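Local coordinates for protein ribonucleoside-diphosphate reductase (Pseudomonas aeruginosa, PDB 5IM3) that probably reduces ribonucleoside diphosphates to the deoxyribonucleotides needed for DNA synthesis and binds the allosteric nucleotide dATP, at residues Asn202-Arg210 with Thr223-Leu231. Numbering follows the deposited sequence.
Sequences NTALVMTAR and TARLLMDTL
The carbonyl oxygen of Leu226 is gripped by two N-H groups that come from opposite faces of its plane: the side-chain amide of Asn202 across the contact and the backbone N of Asp229 within its own helix. Asn202 ND2 donates to Leu226 O at 3.0 Å in a nearly straight bond (174°); the oxygen lies in the plane of the Asn202 amide, whereas the nitrogen stands above the plane of the Leu226 carbonyl. The other end of the same amide is held by Thr230, whose OG1 donates to Asn202 OD1 at 2.7 Å from above the amide rather than along a lone pair. Asn202 reaches both partners because its CG is anti to the backbone N (chi1 -179°), and as a knob it fills the hole between Leu226, Leu227, Asp229 and Thr230. Beside it, Asp229 turns its carboxylate to salt bridges with Arg164 and Arg232.

Further along, the pairing becomes apolar. Leu226 sends CD1 onto Ala209 CB, 3.7 Å away, while its CD2 meets Leu205 CD2, the two leucines crossing at about a right angle; helix 162-173 packs against both. Val206 uses its two branches separately, CG1 against Thr223 CG2 at 3.7 Å and CG2 over the backbone of Leu227. Tyr297 of helix 297-307 touches both Val206 and Thr223. At Ala209, whose side chain is only a methyl, the backbones come close, 5.2 Å between its CA and that of Thr223, as its small size would allow; the Thr223 hydroxyl is hydrogen-bonded to Tyr219 O.

The two helices run antiparallel at 167°, forming a helical hairpin within the second ATP-cone region, away from the bound dATP. The straight bond from ND2 to the Leu226 carbonyl, with the Thr230 hydroxyl over OD1, probably fixes which way the Asn202 amide is turned, and a buried polar group is satisfied at one end of an otherwise largely apolar interface.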
ATOM      1  N   ASN A 202      55.909 -15.906   8.043  1.00 92.29           N
ATOM      2  CA  ASN A 202      55.325 -15.055   9.074  1.00 90.71           C
ATOM      3  C   ASN A 202      53.832 -14.867   8.843  1.00 88.73           C
ATOM      4  O   ASN A 202      53.038 -14.937   9.788  1.00 88.88           O
ATOM      5  CB  ASN A 202      56.039 -13.704   9.102  1.00 89.56           C
ATOM      6  CG  ASN A 202      55.491 -12.777  10.170  1.00 88.15           C
ATOM      7  OD1 ASN A 202      54.539 -12.034   9.933  1.00 87.54           O
ATOM      8  ND2 ASN A 202      56.094 -12.813  11.352  1.00 88.80           N
ATOM      9  N   THR A 203      53.430 -14.636   7.590  1.00 78.45           N
ATOM     10  CA  THR A 203      52.011 -14.493   7.286  1.00 77.10           C
ATOM     11  C   THR A 203      51.249 -15.769   7.619  1.00 77.43           C
ATOM     12  O   THR A 203      50.080 -15.709   8.017  1.00 76.97           O
ATOM     13  CB  THR A 203      51.813 -14.124   5.813  1.00 78.38           C
ATOM     14  OG1 THR A 203      52.121 -15.250   4.983  1.00 80.18           O
ATOM     15  CG2 THR A 203      52.706 -12.944   5.418  1.00 77.80           C
ATOM     16  N   ALA A 204      51.894 -16.929   7.472  1.00 79.47           N
ATOM     17  CA  ALA A 204      51.270 -18.180   7.888  1.00 80.00           C
ATOM     18  C   ALA A 204      51.078 -18.221   9.400  1.00 78.15           C
ATOM     19  O   ALA A 204      50.051 -18.706   9.888  1.00 79.05           O
ATOM     20  CB  ALA A 204      52.113 -19.366   7.419  1.00 80.41           C
ATOM     21  N   LEU A 205      52.056 -17.719  10.156  1.00 76.34           N
ATOM     22  CA  LEU A 205      51.886 -17.602  11.601  1.00 75.44           C
ATOM     23  C   LEU A 205      50.744 -16.655  11.942  1.00 74.21           C
ATOM     24  O   LEU A 205      49.970 -16.910  12.871  1.00 74.95           O
ATOM     25  CB  LEU A 205      53.184 -17.118  12.248  1.00 74.88           C
ATOM     26  CG  LEU A 205      53.998 -18.167  13.006  1.00 76.50           C
ATOM     27  CD1 LEU A 205      54.495 -19.257  12.072  1.00 77.04           C
ATOM     28  CD2 LEU A 205      55.156 -17.500  13.726  1.00 76.53           C
ATOM     29  N   VAL A 206      50.625 -15.554  11.199  1.00 71.22           N
ATOM     30  CA  VAL A 206      49.557 -14.596  11.458  1.00 71.25           C
ATOM     31  C   VAL A 206      48.208 -15.187  11.070  1.00 75.49           C
ATOM     32  O   VAL A 206      47.207 -14.992  11.769  1.00 75.97           O
ATOM     33  CB  VAL A 206      49.841 -13.277  10.716  1.00 68.04           C
ATOM     34  CG1 VAL A 206      48.684 -12.297  10.879  1.00 68.42           C
ATOM     35  CG2 VAL A 206      51.136 -12.659  11.221  1.00 66.61           C
ATOM     36  N   MET A 207      48.159 -15.924   9.959  1.00100.65           N
ATOM     37  CA  MET A 207      46.891 -16.472   9.485  1.00106.13           C
ATOM     38  C   MET A 207      46.257 -17.379  10.532  1.00105.10           C
ATOM     39  O   MET A 207      45.053 -17.289  10.801  1.00107.66           O
ATOM     40  CB  MET A 207      47.104 -17.232   8.174  1.00110.61           C
ATOM     41  CG  MET A 207      47.117 -16.349   6.934  1.00113.95           C
ATOM     42  SD  MET A 207      45.508 -15.615   6.590  1.00118.25           S
ATOM     43  CE  MET A 207      45.865 -14.681   5.103  1.00118.48           C
ATOM     44  N   THR A 208      47.051 -18.263  11.133  1.00 89.12           N
ATOM     45  CA  THR A 208      46.546 -19.187  12.137  1.00 88.00           C
ATOM     46  C   THR A 208      46.618 -18.615  13.548  1.00 85.78           C
ATOM     47  O   THR A 208      46.444 -19.359  14.517  1.00 87.27           O
ATOM     48  CB  THR A 208      47.309 -20.515  12.080  1.00 88.23           C
ATOM     49  OG1 THR A 208      48.559 -20.389  12.765  1.00 87.18           O
ATOM     50  CG2 THR A 208      47.564 -20.931  10.635  1.00 88.21           C
ATOM     51  N   ALA A 209      46.871 -17.316  13.684  1.00 82.58           N
ATOM     52  CA  ALA A 209      46.788 -16.639  14.970  1.00 81.15           C
ATOM     53  C   ALA A 209      45.507 -15.834  15.118  1.00 81.27           C
ATOM     54  O   ALA A 209      44.937 -15.784  16.211  1.00 81.39           O
ATOM     55  CB  ALA A 209      47.995 -15.717  15.167  1.00 79.52           C
ATOM     56  N   ARG A 210      45.034 -15.206  14.039  1.00100.42           N
ATOM     57  CA  ARG A 210      43.771 -14.481  14.095  1.00103.47           C
ATOM     58  C   ARG A 210      42.566 -15.401  13.954  1.00102.55           C
ATOM     59  O   ARG A 210      41.457 -15.006  14.325  1.00104.58           O
ATOM     60  CB  ARG A 210      43.720 -13.396  13.016  1.00105.23           C
ATOM     61  CG  ARG A 210      43.890 -13.887  11.591  1.00108.42           C
ATOM     62  CD  ARG A 210      43.468 -12.805  10.605  1.00111.60           C
ATOM     63  NE  ARG A 210      43.760 -13.165   9.220  1.00114.56           N
ATOM     64  CZ  ARG A 210      43.253 -12.541   8.160  1.00116.63           C
ATOM     65  NH1 ARG A 210      42.414 -11.523   8.319  1.00117.17           N
ATOM     66  NH2 ARG A 210      43.578 -12.940   6.938  1.00117.32           N
ATOM     67  N   THR A 223      48.350 -12.010  17.656  1.00 67.19           N
ATOM     68  CA  THR A 223      48.422 -11.815  16.212  1.00 66.70           C
ATOM     69  C   THR A 223      49.238 -10.575  15.866  1.00 65.10           C
ATOM     70  O   THR A 223      50.061 -10.602  14.943  1.00 64.73           O
ATOM     71  CB  THR A 223      47.012 -11.709  15.631  1.00 67.46           C
ATOM     72  OG1 THR A 223      46.225 -12.822  16.074  1.00 70.09           O
ATOM     73  CG2 THR A 223      47.057 -11.705  14.114  1.00 67.47           C
ATOM     74  N   ALA A 224      49.029  -9.481  16.602  1.00 59.38           N
ATOM     75  CA  ALA A 224      49.779  -8.256  16.340  1.00 56.43           C
ATOM     76  C   ALA A 224      51.262  -8.442  16.635  1.00 54.83           C
ATOM     77  O   ALA A 224      52.117  -7.966  15.879  1.00 52.39           O
ATOM     78  CB  ALA A 224      49.212  -7.106  17.171  1.00 56.97           C
ATOM     79  N   ARG A 225      51.588  -9.132  17.730  1.00 58.22           N
ATOM     80  CA  ARG A 225      52.988  -9.310  18.098  1.00 58.59           C
ATOM     81  C   ARG A 225      53.729 -10.166  17.080  1.00 59.53           C
ATOM     82  O   ARG A 225      54.926  -9.953  16.850  1.00 60.47           O
ATOM     83  CB  ARG A 225      53.081  -9.919  19.495  1.00 58.21           C
ATOM     84  CG  ARG A 225      52.516  -9.013  20.572  1.00 57.86           C
ATOM     85  CD  ARG A 225      52.440  -9.708  21.913  1.00 60.30           C
ATOM     86  NE  ARG A 225      51.645  -8.948  22.870  1.00 60.59           N
ATOM     87  CZ  ARG A 225      51.447  -9.306  24.134  1.00 64.30           C
ATOM     88  NH1 ARG A 225      51.989 -10.421  24.610  1.00 65.90           N
ATOM     89  NH2 ARG A 225      50.704  -8.546  24.923  1.00 65.43           N
ATOM     90  N   LEU A 226      53.042 -11.122  16.453  1.00 60.41           N
ATOM     91  CA  LEU A 226      53.672 -11.921  15.409  1.00 61.77           C
ATOM     92  C   LEU A 226      53.914 -11.093  14.152  1.00 62.93           C
ATOM     93  O   LEU A 226      54.994 -11.164  13.553  1.00 62.18           O
ATOM     94  CB  LEU A 226      52.810 -13.144  15.097  1.00 62.44           C
ATOM     95  CG  LEU A 226      52.647 -14.141  16.250  1.00 64.40           C
ATOM     96  CD1 LEU A 226      51.601 -15.197  15.917  1.00 63.68           C
ATOM     97  CD2 LEU A 226      53.979 -14.795  16.589  1.00 63.46           C
ATOM     98  N   LEU A 227      52.922 -10.300  13.738  1.00 63.14           N
ATOM     99  CA  LEU A 227      53.093  -9.435  12.575  1.00 63.47           C
ATOM    100  C   LEU A 227      54.244  -8.457  12.768  1.00 63.37           C
ATOM    101  O   LEU A 227      54.898  -8.065  11.795  1.00 63.48           O
ATOM    102  CB  LEU A 227      51.795  -8.673  12.297  1.00 62.60           C
ATOM    103  CG  LEU A 227      51.833  -7.633  11.174  1.00 62.54           C
ATOM    104  CD1 LEU A 227      52.213  -8.279   9.847  1.00 61.52           C
ATOM    105  CD2 LEU A 227      50.489  -6.920  11.064  1.00 62.01           C
ATOM    106  N   MET A 228      54.502  -8.048  14.012  1.00 66.45           N
ATOM    107  CA  MET A 228      55.578  -7.101  14.282  1.00 65.72           C
ATOM    108  C   MET A 228      56.925  -7.621  13.799  1.00 66.55           C
ATOM    109  O   MET A 228      57.824  -6.828  13.498  1.00 65.99           O
ATOM    110  CB  MET A 228      55.634  -6.808  15.780  1.00 67.14           C
ATOM    111  CG  MET A 228      56.423  -5.564  16.147  1.00 69.22           C
ATOM    112  SD  MET A 228      55.481  -4.051  15.883  1.00 69.95           S
ATOM    113  CE  MET A 228      54.205  -4.249  17.132  1.00 69.93           C
ATOM    114  N   ASP A 229      57.086  -8.945  13.720  1.00 67.29           N
ATOM    115  CA  ASP A 229      58.360  -9.507  13.284  1.00 68.07           C
ATOM    116  C   ASP A 229      58.678  -9.099  11.851  1.00 68.63           C
ATOM    117  O   ASP A 229      59.837  -8.826  11.520  1.00 68.29           O
ATOM    118  CB  ASP A 229      58.328 -11.031  13.417  1.00 70.03           C
ATOM    119  CG  ASP A 229      59.711 -11.632  13.579  1.00 71.33           C
ATOM    120  OD1 ASP A 229      60.512 -11.084  14.366  1.00 71.62           O
ATOM    121  OD2 ASP A 229      59.996 -12.653  12.920  1.00 72.62           O
ATOM    122  N   THR A 230      57.661  -9.049  10.986  1.00 69.13           N
ATOM    123  CA  THR A 230      57.875  -8.585   9.618  1.00 69.22           C
ATOM    124  C   THR A 230      58.226  -7.105   9.593  1.00 66.50           C
ATOM    125  O   THR A 230      59.077  -6.675   8.804  1.00 67.34           O
ATOM    126  CB  THR A 230      56.629  -8.841   8.766  1.00 70.77           C
ATOM    127  OG1 THR A 230      56.261 -10.220   8.851  1.00 71.81           O
ATOM    128  CG2 THR A 230      56.890  -8.480   7.307  1.00 71.74           C
ATOM    129  N   LEU A 231      57.575  -6.310  10.444  1.00 65.00           N
ATOM    130  CA  LEU A 231      57.849  -4.877  10.483  1.00 63.47           C
ATOM    131  C   LEU A 231      59.279  -4.600  10.932  1.00 62.31           C
ATOM    132  O   LEU A 231      59.968  -3.756  10.348  1.00 60.93           O
ATOM    133  CB  LEU A 231      56.853  -4.181  11.411  1.00 62.43           C
ATOM    134  CG  LEU A 231      55.485  -3.816  10.827  1.00 60.59           C
ATOM    135  CD1 LEU A 231      54.739  -5.039  10.323  1.00 61.67           C
ATOM    136  CD2 LEU A 231      54.661  -3.076  11.870  1.00 59.78           C
TER